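Acetylxylan esterase A (Aspergillus awamori, PDB 5X6S) removes acetyl side groups from the backbone of acetylated xylans, as a secreted serine esterase of carbohydrate esterase family 1 that takes part in xylan degradation. Local coordinates at residues P31-A36 with S111-T116; I63-S68 with N97-T102. One frame throughout, in Å; residues are numbered along the deposited sequence.

Interaction 1: residues P31-A36 with S111-T116; sequences PGIVVA and SKVFVT
Strands 33-36 and 113-116 run parallel, their axes 4.6 Å apart at closest and 17° from exact alignment, with I33 beside V113 and A36 beside T116. Four backbone hydrogen bonds join segments 31-36 and 111-116. I33 N donates to K112 O (2.8 Å), I33 O accepts from F114 N, V35 N donates to F114 O (2.8 Å), and V35 O accepts from T116 N. The first three use the carbonyl plane, whereas T116 N meets V35 O almost along the C=O axis. The bonds given by the 33-36 strand are the straighter ones, 167° at V35 N against 143° at F114 N.

On one face of the pair, I33 and V113 stand side by side, the CG1 methyl of V113 resting 4.1 Å from I33 CB. V35 and V115 repeat the arrangement: CG2 of V115, anti to its own backbone N, lies 4.0 Å from V35 CB. Helix 91-106 covers this face through V99, T102 and I103.

The other face carries V34, F114, A36 and T116. The CG2 methyl of T116 comes obliquely within 4.0 Å of V34 CG1, while its hydroxyl is taken up by a hydrogen bond with T140 O on the next strand. The F114 ring passes obliquely by I33 O, with CD2 at 3.5 Å, and stacks on F272 near the C-terminus.

This is the buried parallel centre of an alpha/beta-hydrolase sheet, in which strand 113-118 leads into the GxSxG nucleophile elbow bearing S119, the probable catalytic serine.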
# COMPACT_ATOMS: atom_id res chain seq x y z
N PRO A 31 0.00 -9.60 12.26
CA PRO A 31 1.20 -10.21 11.66
C PRO A 31 1.60 -9.60 10.32
O PRO A 31 0.74 -9.21 9.55
CB PRO A 31 0.77 -11.68 11.48
CG PRO A 31 -0.71 -11.64 11.37
CD PRO A 31 -1.17 -10.48 12.20
N GLY A 32 2.90 -9.54 10.07
CA GLY A 32 3.42 -9.26 8.75
C GLY A 32 3.28 -10.47 7.84
O GLY A 32 2.71 -11.52 8.23
N ILE A 33 3.72 -10.32 6.61
CA ILE A 33 3.64 -11.42 5.62
C ILE A 33 4.93 -11.47 4.85
O ILE A 33 5.46 -10.44 4.43
CB ILE A 33 2.45 -11.26 4.60
CG1 ILE A 33 1.10 -11.42 5.29
CG2 ILE A 33 2.61 -12.21 3.43
CD1 ILE A 33 -0.08 -10.95 4.46
N VAL A 34 5.45 -12.67 4.67
CA VAL A 34 6.60 -12.89 3.77
C VAL A 34 6.16 -13.86 2.69
O VAL A 34 5.71 -14.97 3.00
CB VAL A 34 7.86 -13.49 4.51
CG1 VAL A 34 8.96 -13.86 3.50
CG2 VAL A 34 8.41 -12.51 5.52
N VAL A 35 6.29 -13.44 1.42
CA VAL A 35 6.00 -14.28 0.30
C VAL A 35 7.36 -14.85 -0.16
O VAL A 35 8.28 -14.07 -0.49
CB VAL A 35 5.28 -13.53 -0.88
CG1 VAL A 35 4.99 -14.45 -2.04
CG2 VAL A 35 4.03 -12.77 -0.46
N ALA A 36 7.49 -16.18 -0.15
CA ALA A 36 8.73 -16.87 -0.42
C ALA A 36 8.55 -17.76 -1.66
O ALA A 36 7.76 -18.74 -1.65
CB ALA A 36 9.18 -17.69 0.80
N SER A 111 1.02 -2.95 5.66
CA SER A 111 2.28 -2.20 5.55
C SER A 111 3.51 -3.04 5.79
O SER A 111 4.65 -2.54 5.67
CB SER A 111 2.28 -1.04 6.57
OG SER A 111 2.35 -1.54 7.90
N LYS A 112 3.32 -4.31 6.14
CA LYS A 112 4.44 -5.21 6.46
C LYS A 112 4.38 -6.49 5.63
O LYS A 112 4.43 -7.60 6.18
CB LYS A 112 4.46 -5.55 7.98
CG LYS A 112 4.69 -4.33 8.89
CD LYS A 112 4.70 -4.73 10.35
CE LYS A 112 5.02 -3.47 11.19
NZ LYS A 112 4.67 -3.72 12.62
N VAL A 113 4.37 -6.32 4.30
CA VAL A 113 4.31 -7.43 3.35
C VAL A 113 5.57 -7.40 2.48
O VAL A 113 5.94 -6.33 1.94
CB VAL A 113 2.99 -7.41 2.50
CG1 VAL A 113 2.91 -8.61 1.56
CG2 VAL A 113 1.76 -7.31 3.38
N PHE A 114 6.24 -8.54 2.39
CA PHE A 114 7.57 -8.63 1.80
C PHE A 114 7.57 -9.78 0.81
O PHE A 114 6.80 -10.69 0.99
CB PHE A 114 8.61 -8.83 2.93
CG PHE A 114 8.53 -7.75 3.96
CD1 PHE A 114 9.12 -6.49 3.72
CD2 PHE A 114 7.85 -7.95 5.15
CE1 PHE A 114 8.98 -5.45 4.64
CE2 PHE A 114 7.73 -6.90 6.09
CZ PHE A 114 8.30 -5.65 5.82
N VAL A 115 8.45 -9.75 -0.17
CA VAL A 115 8.52 -10.80 -1.17
C VAL A 115 9.97 -11.14 -1.44
O VAL A 115 10.82 -10.22 -1.47
CB VAL A 115 7.71 -10.44 -2.46
CG1 VAL A 115 8.14 -9.14 -3.10
CG2 VAL A 115 7.66 -11.62 -3.46
N THR A 116 10.27 -12.43 -1.59
CA THR A 116 11.64 -12.91 -1.79
C THR A 116 11.57 -14.25 -2.51
O THR A 116 10.51 -14.92 -2.51
CB THR A 116 12.41 -13.01 -0.44
OG1 THR A 116 13.71 -13.50 -0.66
CG2 THR A 116 11.67 -13.95 0.59

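Interaction 2: residues I63-S68 with N97-T102; sequences IVIYPS and NMVTWT
I65 fills the middle of this contact, its side chain directed at helix 97-102 from the facing strand 63-68. Its CD1 methyl meets T102 tip to tip, 3.4 Å from OG1, and also reaches M98 O at 3.7 Å and the CG2 methyl of V99. The branch methyl CG2, anti to the backbone N, turns instead to M98, where it lies 4.0 Å from SD. M98 stretches out beyond CG (chi2 176°) and crosses both I65 and P67 obliquely, so that its sulphur sits 3.9 Å from P67 CB with CE beside the same carbon. At the other end of the strand segment, the CG2 methyls of I63 and T102 touch end to end at 3.9 Å.

No hydrogen bond links strand to helix; the hydroxyl of T102, which I65 CD1 approaches, is bonded within the helix. T102 OG1 donates to M98 O (2.8 Å) from above the carbonyl plane, and T102 N bonds to the same oxygen. With chi1 at -59°, the T102 hydroxyl is folded back along the helix and its CG2 methyl is left for I63. M98 O thus takes two donors from one residue, and the OG1 bond holds the T102 side chain in this rotation.

Farther out, M19 of strand 18-23 packs on M98 and T102, and I33 and V35 of strand 33-37 adjoin I65 and P67. Strand and helix run roughly antiparallel, at 150° with axes 9.8 Å apart, the layered helix-on-sheet packing of an alpha/beta-hydrolase, here within a beta-alpha-beta crossover from strand 63-68 through helix 91-106 to strand 113-118.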
# COMPACT_ATOMS: atom_id res chain seq x y z
N ILE A 63 3.20 -14.33 8.84
CA ILE A 63 2.71 -15.48 8.10
C ILE A 63 3.61 -15.61 6.85
O ILE A 63 3.99 -14.60 6.27
CB ILE A 63 1.23 -15.27 7.67
CG1 ILE A 63 0.35 -15.28 8.94
CG2 ILE A 63 0.75 -16.33 6.65
CD1 ILE A 63 -1.07 -14.83 8.72
N VAL A 64 3.93 -16.82 6.45
CA VAL A 64 4.64 -17.05 5.17
C VAL A 64 3.76 -17.62 4.09
O VAL A 64 3.00 -18.56 4.37
CB VAL A 64 5.89 -18.00 5.31
CG1 VAL A 64 6.83 -17.84 4.07
CG2 VAL A 64 6.64 -17.76 6.61
N ILE A 65 3.80 -17.05 2.89
CA ILE A 65 3.03 -17.56 1.74
C ILE A 65 4.02 -18.16 0.78
O ILE A 65 5.01 -17.52 0.45
CB ILE A 65 2.24 -16.46 0.99
CG1 ILE A 65 1.17 -15.84 1.90
CG2 ILE A 65 1.61 -17.06 -0.29
CD1 ILE A 65 0.56 -14.54 1.31
N TYR A 66 3.75 -19.40 0.35
CA TYR A 66 4.64 -20.12 -0.55
C TYR A 66 3.85 -20.43 -1.80
O TYR A 66 3.12 -21.44 -1.84
CB TYR A 66 5.17 -21.44 0.11
CG TYR A 66 5.91 -21.28 1.42
CD1 TYR A 66 7.30 -21.02 1.45
CD2 TYR A 66 5.24 -21.40 2.64
CE1 TYR A 66 8.00 -20.90 2.65
CE2 TYR A 66 5.93 -21.28 3.84
CZ TYR A 66 7.28 -21.00 3.86
OH TYR A 66 7.90 -20.87 5.08
N PRO A 67 3.94 -19.57 -2.84
CA PRO A 67 3.22 -19.88 -4.09
C PRO A 67 3.87 -21.09 -4.74
O PRO A 67 5.02 -21.37 -4.47
CB PRO A 67 3.46 -18.62 -4.97
CG PRO A 67 3.82 -17.52 -3.97
CD PRO A 67 4.66 -18.29 -2.95
N SER A 68 3.09 -21.82 -5.56
CA SER A 68 3.57 -23.08 -6.14
C SER A 68 3.27 -23.11 -7.64
O SER A 68 2.13 -23.07 -8.05
CB SER A 68 2.92 -24.26 -5.46
OG SER A 68 3.79 -25.33 -5.49
N ASN A 97 -3.17 -12.00 -5.37
CA ASN A 97 -4.40 -12.41 -4.73
C ASN A 97 -4.20 -13.26 -3.47
O ASN A 97 -4.99 -13.19 -2.49
CB ASN A 97 -5.33 -13.07 -5.76
CG ASN A 97 -5.81 -12.11 -6.81
OD1 ASN A 97 -5.79 -10.89 -6.61
ND2 ASN A 97 -6.21 -12.62 -7.98
N MET A 98 -3.14 -14.06 -3.43
CA MET A 98 -2.77 -14.79 -2.22
C MET A 98 -2.47 -13.81 -1.09
O MET A 98 -2.85 -14.04 0.09
CB MET A 98 -1.52 -15.62 -2.46
CG MET A 98 -1.68 -16.71 -3.46
SD MET A 98 -0.16 -17.60 -3.79
CE MET A 98 -0.47 -18.29 -5.39
N VAL A 99 -1.75 -12.75 -1.42
CA VAL A 99 -1.45 -11.70 -0.48
C VAL A 99 -2.70 -11.09 0.12
O VAL A 99 -2.86 -11.01 1.35
CB VAL A 99 -0.47 -10.66 -1.07
CG1 VAL A 99 -0.42 -9.38 -0.21
CG2 VAL A 99 0.89 -11.27 -1.20
N THR A 100 -3.60 -10.61 -0.75
CA THR A 100 -4.74 -9.87 -0.27
C THR A 100 -5.68 -10.76 0.53
O THR A 100 -6.26 -10.29 1.52
CB THR A 100 -5.47 -9.15 -1.41
OG1 THR A 100 -6.02 -10.13 -2.30
CG2 THR A 100 -4.51 -8.14 -2.15
N TRP A 101 -5.79 -12.03 0.13
CA TRP A 101 -6.61 -13.02 0.85
C TRP A 101 -6.07 -13.18 2.27
O TRP A 101 -6.85 -13.19 3.23
CB TRP A 101 -6.61 -14.38 0.16
CG TRP A 101 -7.48 -15.41 0.81
CD1 TRP A 101 -8.84 -15.62 0.61
CD2 TRP A 101 -7.09 -16.31 1.83
NE1 TRP A 101 -9.28 -16.63 1.42
CE2 TRP A 101 -8.23 -17.08 2.17
CE3 TRP A 101 -5.88 -16.56 2.48
CZ2 TRP A 101 -8.18 -18.08 3.14
CZ3 TRP A 101 -5.83 -17.55 3.41
CH2 TRP A 101 -6.99 -18.29 3.76
N THR A 102 -4.75 -13.29 2.39
CA THR A 102 -4.10 -13.53 3.67
C THR A 102 -4.23 -12.29 4.58
O THR A 102 -4.49 -12.42 5.80
CB THR A 102 -2.61 -13.89 3.46
OG1 THR A 102 -2.52 -15.06 2.63
CG2 THR A 102 -1.89 -14.14 4.80

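Interactions 1 and 2 have centres about 9 Å apart and both reach the same sheet, in which strand 33-37 lies between strands 63-68 and 113-118. Probable hydrogen bonds join them directly, I65 N to V34 O at 2.8 Å and A36 N to I65 O at 2.9 Å. Both segments of interaction 2 fall in the sequence between 31-36 and 111-116, and helix 91-106 covers residues of all three strands. The probable nucleophile S119 follows 111-116 in the chain, with its side chain about 11 Å from that of T116, whereas interaction 2 is remote from it. A sodium ion lies about 8 Å from the side chain of V113.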